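Long-range contact in indole-3-acetic acid-amido synthetase GH3.15 (Arabidopsis thaliana, PDB 6E1Q), which conjugates glutamine, and possibly cysteine, to the auxin precursor indole-3-butyric acid through ATP-dependent adenylation, and also acts on the herbicide 2,4-DB: residues R209-F223 / L287-I301. Residues are numbered along the deposited sequence; the frame is centred on the assembly and turned at random.
With CFA ((2,4-dichlorophenoxy)acetic acid), chain C.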
loop_
_atom_site.group_PDB
_atom_site.type_symbol
_atom_site.label_atom_id
_atom_site.label_comp_id
_atom_site.label_asym_id
_atom_site.label_seq_id
_atom_site.Cartn_x
_atom_site.Cartn_y
_atom_site.Cartn_z
ATOM N N ARG A 209 -25.095 5.468 -1.082
ATOM C CA ARG A 209 -24.363 5.988 -2.241
ATOM C C ARG A 209 -24.580 7.490 -2.442
ATOM O O ARG A 209 -23.708 8.185 -2.990
ATOM C CB ARG A 209 -24.756 5.206 -3.502
ATOM C CG ARG A 209 -26.210 5.395 -3.932
ATOM C CD ARG A 209 -26.582 4.437 -5.039
ATOM N NE ARG A 209 -25.970 4.752 -6.338
ATOM C CZ ARG A 209 -26.623 5.300 -7.363
ATOM N NH1 ARG A 209 -27.909 5.604 -7.251
ATOM N NH2 ARG A 209 -25.999 5.530 -8.506
ATOM N N ASP A 210 -25.715 8.015 -2.012
ATOM C CA ASP A 210 -25.950 9.437 -2.213
ATOM C C ASP A 210 -25.198 10.307 -1.212
ATOM O O ASP A 210 -25.172 11.526 -1.384
ATOM C CB ASP A 210 -27.451 9.735 -2.153
ATOM C CG ASP A 210 -27.802 11.079 -2.773
ATOM O OD1 ASP A 210 -27.685 11.227 -4.010
ATOM O OD2 ASP A 210 -28.173 11.994 -2.014
ATOM N N ASN A 211 -24.567 9.714 -0.196
ATOM C CA ASN A 211 -23.862 10.447 0.852
ATOM C C ASN A 211 -22.354 10.282 0.782
ATOM O O ASN A 211 -21.645 10.732 1.696
ATOM C CB ASN A 211 -24.351 9.995 2.225
ATOM C CG ASN A 211 -25.797 10.311 2.438
ATOM O OD1 ASN A 211 -26.259 11.384 2.048
ATOM N ND2 ASN A 211 -26.542 9.365 3.015
ATOM N N VAL A 212 -21.850 9.655 -0.275
ATOM C CA VAL A 212 -20.453 9.251 -0.376
ATOM C C VAL A 212 -19.718 10.269 -1.243
ATOM O O VAL A 212 -20.074 10.489 -2.407
ATOM C CB VAL A 212 -20.335 7.827 -0.947
ATOM C CG1 VAL A 212 -18.875 7.461 -1.283
ATOM C CG2 VAL A 212 -20.922 6.835 0.022
ATOM N N ALA A 213 -18.685 10.889 -0.673
ATOM C CA ALA A 213 -17.889 11.873 -1.389
ATOM C C ALA A 213 -16.515 11.352 -1.785
ATOM O O ALA A 213 -15.813 12.025 -2.539
ATOM C CB ALA A 213 -17.725 13.152 -0.549
ATOM N N ARG A 214 -16.125 10.170 -1.332
ATOM C CA ARG A 214 -14.800 9.668 -1.646
ATOM C C ARG A 214 -14.795 8.172 -1.431
ATOM O O ARG A 214 -15.463 7.669 -0.523
ATOM C CB ARG A 214 -13.731 10.355 -0.780
ATOM C CG ARG A 214 -12.464 9.554 -0.496
ATOM C CD ARG A 214 -11.402 10.448 0.180
ATOM N NE ARG A 214 -11.435 10.310 1.637
ATOM C CZ ARG A 214 -10.538 10.820 2.473
ATOM N NH1 ARG A 214 -9.508 11.512 2.011
ATOM N NH2 ARG A 214 -10.679 10.639 3.779
ATOM N N LEU A 215 -14.051 7.473 -2.279
ATOM C CA LEU A 215 -13.808 6.047 -2.135
ATOM C C LEU A 215 -12.369 5.846 -1.688
ATOM O O LEU A 215 -11.459 6.500 -2.204
ATOM C CB LEU A 215 -14.041 5.316 -3.456
ATOM C CG LEU A 215 -15.379 5.536 -4.184
ATOM C CD1 LEU A 215 -15.351 4.816 -5.524
ATOM C CD2 LEU A 215 -16.568 5.057 -3.342
ATOM N N GLY A 216 -12.167 4.949 -0.731
ATOM C CA GLY A 216 -10.839 4.681 -0.213
ATOM C C GLY A 216 -10.616 3.200 -0.006
ATOM O O GLY A 216 -11.548 2.432 0.255
ATOM N N ALA A 217 -9.355 2.815 -0.121
ATOM C CA ALA A 217 -8.895 1.468 0.183
ATOM C C ALA A 217 -7.393 1.537 0.357
ATOM O O ALA A 217 -6.762 2.510 -0.064
ATOM C CB ALA A 217 -9.277 0.480 -0.930
ATOM N N PRO A 218 -6.783 0.521 0.964
ATOM C CA PRO A 218 -5.319 0.577 1.119
ATOM C C PRO A 218 -4.574 0.737 -0.203
ATOM O O PRO A 218 -3.725 1.633 -0.327
ATOM C CB PRO A 218 -4.990 -0.752 1.817
ATOM C CG PRO A 218 -6.276 -1.154 2.503
ATOM C CD PRO A 218 -7.375 -0.681 1.593
ATOM N N PHE A 219 -4.873 -0.089 -1.201
ATOM C CA PHE A 219 -4.116 -0.125 -2.451
ATOM C C PHE A 219 -5.026 0.013 -3.667
ATOM O O PHE A 219 -6.208 -0.336 -3.623
ATOM C CB PHE A 219 -3.347 -1.438 -2.598
ATOM C CG PHE A 219 -2.749 -1.951 -1.320
ATOM C CD1 PHE A 219 -1.883 -1.170 -0.578
ATOM C CD2 PHE A 219 -3.014 -3.244 -0.890
ATOM C CE1 PHE A 219 -1.307 -1.653 0.590
ATOM C CE2 PHE A 219 -2.439 -3.742 0.280
ATOM C CZ PHE A 219 -1.588 -2.947 1.019
ATOM N N ALA A 220 -4.436 0.469 -4.782
ATOM C CA ALA A 220 -5.134 0.426 -6.069
ATOM C C ALA A 220 -5.731 -0.957 -6.340
ATOM O O ALA A 220 -6.888 -1.074 -6.752
ATOM C CB ALA A 220 -4.182 0.822 -7.201
ATOM N N SER A 221 -4.966 -2.024 -6.092
ATOM C CA SER A 221 -5.471 -3.354 -6.399
ATOM C C SER A 221 -6.597 -3.772 -5.463
ATOM O O SER A 221 -7.375 -4.670 -5.814
ATOM C CB SER A 221 -4.325 -4.379 -6.362
ATOM O OG SER A 221 -3.608 -4.335 -5.143
ATOM N N SER A 222 -6.712 -3.126 -4.294
ATOM C CA SER A 222 -7.792 -3.454 -3.365
ATOM C C SER A 222 -9.151 -3.253 -4.002
ATOM O O SER A 222 -10.091 -3.996 -3.704
ATOM C CB SER A 222 -7.698 -2.607 -2.084
ATOM O OG SER A 222 -6.370 -2.560 -1.589
ATOM N N PHE A 223 -9.278 -2.245 -4.868
ATOM C CA PHE A 223 -10.555 -1.954 -5.507
ATOM C C PHE A 223 -10.985 -3.049 -6.471
ATOM O O PHE A 223 -12.188 -3.294 -6.625
ATOM C CB PHE A 223 -10.477 -0.620 -6.239
ATOM C CG PHE A 223 -10.503 0.552 -5.322
ATOM C CD1 PHE A 223 -11.687 0.945 -4.731
ATOM C CD2 PHE A 223 -9.339 1.235 -5.012
ATOM C CE1 PHE A 223 -11.721 2.010 -3.875
ATOM C CE2 PHE A 223 -9.365 2.327 -4.148
ATOM C CZ PHE A 223 -10.555 2.709 -3.575
ATOM N N LEU A 287 -17.387 2.628 -11.004
ATOM C CA LEU A 287 -17.205 3.223 -9.677
ATOM C C LEU A 287 -17.890 4.577 -9.587
ATOM O O LEU A 287 -18.560 4.872 -8.590
ATOM C CB LEU A 287 -15.728 3.358 -9.329
ATOM C CG LEU A 287 -15.030 2.029 -9.043
ATOM C CD1 LEU A 287 -13.560 2.290 -8.646
ATOM C CD2 LEU A 287 -15.789 1.248 -7.955
ATOM N N LYS A 288 -17.749 5.406 -10.624
ATOM C CA LYS A 288 -18.464 6.673 -10.634
ATOM C C LYS A 288 -19.960 6.459 -10.776
ATOM O O LYS A 288 -20.754 7.208 -10.201
ATOM C CB LYS A 288 -17.971 7.579 -11.761
ATOM C CG LYS A 288 -18.224 9.055 -11.464
ATOM C CD LYS A 288 -18.686 9.810 -12.686
ATOM C CE LYS A 288 -18.284 11.281 -12.585
ATOM N NZ LYS A 288 -18.539 11.858 -11.226
ATOM N N ARG A 289 -20.369 5.472 -11.570
ATOM C CA ARG A 289 -21.801 5.279 -11.765
ATOM C C ARG A 289 -22.470 4.791 -10.486
ATOM O O ARG A 289 -23.602 5.179 -10.192
ATOM C CB ARG A 289 -22.049 4.322 -12.934
ATOM C CG ARG A 289 -21.546 4.924 -14.228
ATOM C CD ARG A 289 -21.980 4.169 -15.447
ATOM N NE ARG A 289 -21.171 2.980 -15.687
ATOM C CZ ARG A 289 -21.616 1.736 -15.522
ATOM N NH1 ARG A 289 -22.862 1.525 -15.096
ATOM N NH2 ARG A 289 -20.819 0.705 -15.786
ATOM N N LEU A 290 -21.773 3.966 -9.698
ATOM C CA LEU A 290 -22.335 3.504 -8.436
ATOM C C LEU A 290 -22.264 4.581 -7.354
ATOM O O LEU A 290 -23.178 4.696 -6.527
ATOM C CB LEU A 290 -21.608 2.243 -7.979
ATOM C CG LEU A 290 -21.905 0.999 -8.824
ATOM C CD1 LEU A 290 -21.237 -0.215 -8.226
ATOM C CD2 LEU A 290 -23.411 0.757 -8.920
ATOM N N TRP A 291 -21.200 5.390 -7.350
ATOM C CA TRP A 291 -21.035 6.467 -6.380
ATOM C C TRP A 291 -20.866 7.780 -7.145
ATOM O O TRP A 291 -19.761 8.334 -7.228
ATOM C CB TRP A 291 -19.890 6.136 -5.421
ATOM C CG TRP A 291 -20.276 4.970 -4.547
ATOM C CD1 TRP A 291 -21.141 5.006 -3.475
ATOM C CD2 TRP A 291 -19.887 3.596 -4.697
ATOM N NE1 TRP A 291 -21.295 3.750 -2.951
ATOM C CE2 TRP A 291 -20.542 2.864 -3.680
ATOM C CE3 TRP A 291 -19.051 2.909 -5.589
ATOM C CZ2 TRP A 291 -20.375 1.479 -3.522
ATOM C CZ3 TRP A 291 -18.888 1.536 -5.434
ATOM C CH2 TRP A 291 -19.551 0.831 -4.412
ATOM N N PRO A 292 -21.959 8.310 -7.710
ATOM C CA PRO A 292 -21.856 9.475 -8.609
ATOM C C PRO A 292 -21.528 10.782 -7.907
ATOM O O PRO A 292 -21.167 11.755 -8.586
ATOM C CB PRO A 292 -23.241 9.529 -9.265
ATOM C CG PRO A 292 -24.148 8.932 -8.233
ATOM C CD PRO A 292 -23.343 7.808 -7.615
ATOM N N LYS A 293 -21.618 10.843 -6.582
ATOM C CA LYS A 293 -21.166 12.022 -5.858
ATOM C C LYS A 293 -19.746 11.887 -5.317
ATOM O O LYS A 293 -19.255 12.818 -4.666
ATOM C CB LYS A 293 -22.142 12.342 -4.730
ATOM C CG LYS A 293 -23.493 12.794 -5.265
ATOM C CD LYS A 293 -24.544 12.853 -4.175
ATOM C CE LYS A 293 -25.727 13.719 -4.584
ATOM N NZ LYS A 293 -26.292 14.401 -3.389
ATOM N N ALA A 294 -19.061 10.774 -5.576
ATOM C CA ALA A 294 -17.683 10.662 -5.114
ATOM C C ALA A 294 -16.806 11.643 -5.879
ATOM O O ALA A 294 -17.012 11.893 -7.071
ATOM C CB ALA A 294 -17.147 9.231 -5.277
ATOM N N LYS A 295 -15.818 12.199 -5.184
ATOM C CA LYS A 295 -14.947 13.213 -5.755
ATOM C C LYS A 295 -13.529 12.715 -6.007
ATOM O O LYS A 295 -12.786 13.369 -6.741
ATOM C CB LYS A 295 -14.898 14.442 -4.834
ATOM C CG LYS A 295 -16.261 15.095 -4.618
ATOM C CD LYS A 295 -16.882 15.474 -5.953
ATOM C CE LYS A 295 -18.278 16.052 -5.778
ATOM N NZ LYS A 295 -18.979 16.111 -7.094
ATOM N N CYS A 296 -13.136 11.583 -5.438
ATOM C CA CYS A 296 -11.813 11.043 -5.708
ATOM C C CYS A 296 -11.773 9.613 -5.191
ATOM O O CYS A 296 -12.643 9.174 -4.436
ATOM C CB CYS A 296 -10.709 11.888 -5.056
ATOM S SG CYS A 296 -10.713 11.784 -3.271
ATOM N N ILE A 297 -10.747 8.894 -5.626
ATOM C CA ILE A 297 -10.495 7.523 -5.229
ATOM C C ILE A 297 -9.109 7.507 -4.619
ATOM O O ILE A 297 -8.119 7.709 -5.329
ATOM C CB ILE A 297 -10.581 6.556 -6.409
ATOM C CG1 ILE A 297 -12.003 6.532 -6.964
ATOM C CG2 ILE A 297 -10.068 5.168 -5.974
ATOM C CD1 ILE A 297 -12.089 5.936 -8.341
ATOM N N GLU A 298 -9.040 7.247 -3.315
ATOM C CA GLU A 298 -7.823 7.392 -2.530
ATOM C C GLU A 298 -7.257 6.010 -2.240
ATOM O O GLU A 298 -7.948 5.165 -1.655
ATOM C CB GLU A 298 -8.117 8.147 -1.227
ATOM C CG GLU A 298 -6.950 8.151 -0.237
ATOM C CD GLU A 298 -5.835 9.128 -0.626
ATOM O OE1 GLU A 298 -6.141 10.219 -1.147
ATOM O OE2 GLU A 298 -4.647 8.794 -0.428
ATOM N N SER A 299 -6.009 5.774 -2.659
ATOM C CA SER A 299 -5.301 4.530 -2.354
ATOM C C SER A 299 -3.845 4.681 -2.760
ATOM O O SER A 299 -3.471 5.618 -3.468
ATOM C CB SER A 299 -5.908 3.331 -3.092
ATOM O OG SER A 299 -5.627 3.432 -4.491
ATOM N N ILE A 300 -3.033 3.717 -2.340
ATOM C CA ILE A 300 -1.645 3.679 -2.788
ATOM C C ILE A 300 -1.616 3.280 -4.262
ATOM O O ILE A 300 -2.156 2.235 -4.652
ATOM C CB ILE A 300 -0.819 2.729 -1.915
ATOM C CG1 ILE A 300 -0.744 3.304 -0.496
ATOM C CG2 ILE A 300 0.581 2.536 -2.503
ATOM C CD1 ILE A 300 -0.226 2.315 0.523
ATOM N N ILE A 301 -1.005 4.131 -5.092
ATOM C CA ILE A 301 -0.885 3.916 -6.527
ATOM C C ILE A 301 0.563 3.991 -6.997
ATOM O O ILE A 301 0.811 4.096 -8.194
ATOM C CB ILE A 301 -1.748 4.918 -7.321
ATOM C CG1 ILE A 301 -1.321 6.359 -6.988
ATOM C CG2 ILE A 301 -3.226 4.661 -7.091
ATOM C CD1 ILE A 301 -2.295 7.443 -7.477
HETATM C C1 CFA C . -9.529 7.525 2.816
HETATM C C2 CFA C . -8.116 7.794 3.326
HETATM C "C1'" CFA C . -7.281 5.563 3.172
HETATM C "C2'" CFA C . -6.426 4.620 2.619
HETATM C "C3'" CFA C . -6.508 3.310 3.023
HETATM C "C4'" CFA C . -7.435 2.944 3.964
HETATM C "C5'" CFA C . -8.287 3.863 4.528
HETATM CL CL3 CFA C . -5.203 5.030 1.386
HETATM C "C6'" CFA C . -8.203 5.175 4.131
HETATM O O1 CFA C . -10.524 7.896 3.491
HETATM O O2 CFA C . -9.691 6.912 1.735
HETATM O "O1'" CFA C . -7.200 6.898 2.761
HETATM CL CL4 CFA C . -7.517 1.252 4.455
HETATM O O HOH W 1 -21.398 9.033 -4.453
#
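Leu-215 and Gly-216 pair with Ile-297 and Glu-298 as neighbouring parallel strands in the N-terminal domain of this adenylating enzyme, a worked example of how one sheet can carry a hydrophobic core on one face and a ligand site on the other. Leu-215 N donates to Cys-296 O, Glu-298 N to Leu-215 O (2.8 Å) and Ala-217 N to Glu-298 O. A beta bulge then shifts the register by one residue, and pairing resumes as Ile-300 N binds Pro-218 O and Ala-220 N binds Ile-300 O.

Apolar packing fills the face that bears Leu-215 and Ile-297, whose side chains lie alongside each other. Leu-215 CD2 sits over one face of the Trp-291 indole, offset toward its rim, while Leu-290 CB covers the other. Ile-297 CG2 presses against Phe-223 CE2 at 3.4 Å, and Ala-217 CB lies over a face of that phenyl ring.

Polar bonds gather at the end near helix 286-290, from side chains and through a water. With its chain bent at chi3 (-72°), Arg-209 turns its guanidinium edge to the helix terminus: NE donates to Leu-290 O at 2.8 Å, and NH2 to Arg-289 O, both acceptors near the guanidinium plane. One water donates to Arg-209 O and Val-212 O and accepts from Lys-293 N, while Lys-293 NZ and Asp-210 OD2 form a salt bridge (3.3 Å) whose hydrogen bond is weak.

On the face of Gly-216 and Glu-298 lies (2,4-dichlorophenoxy)acetic acid. The Glu-298 carboxylate is held by Thr-322 OG1 at OE1 and by Ser-324 N at OE2, and its CG meets the ether O1' at 3.3 Å. The ligand carboxylate lies over one face of the Arg-214 guanidinium, whose NE is hydrogen-bonded to Ser-141 OG, with O1 2.8 Å from Arg-214 NH2, and its O2 approaches Gly-216 CA to 3.2 Å.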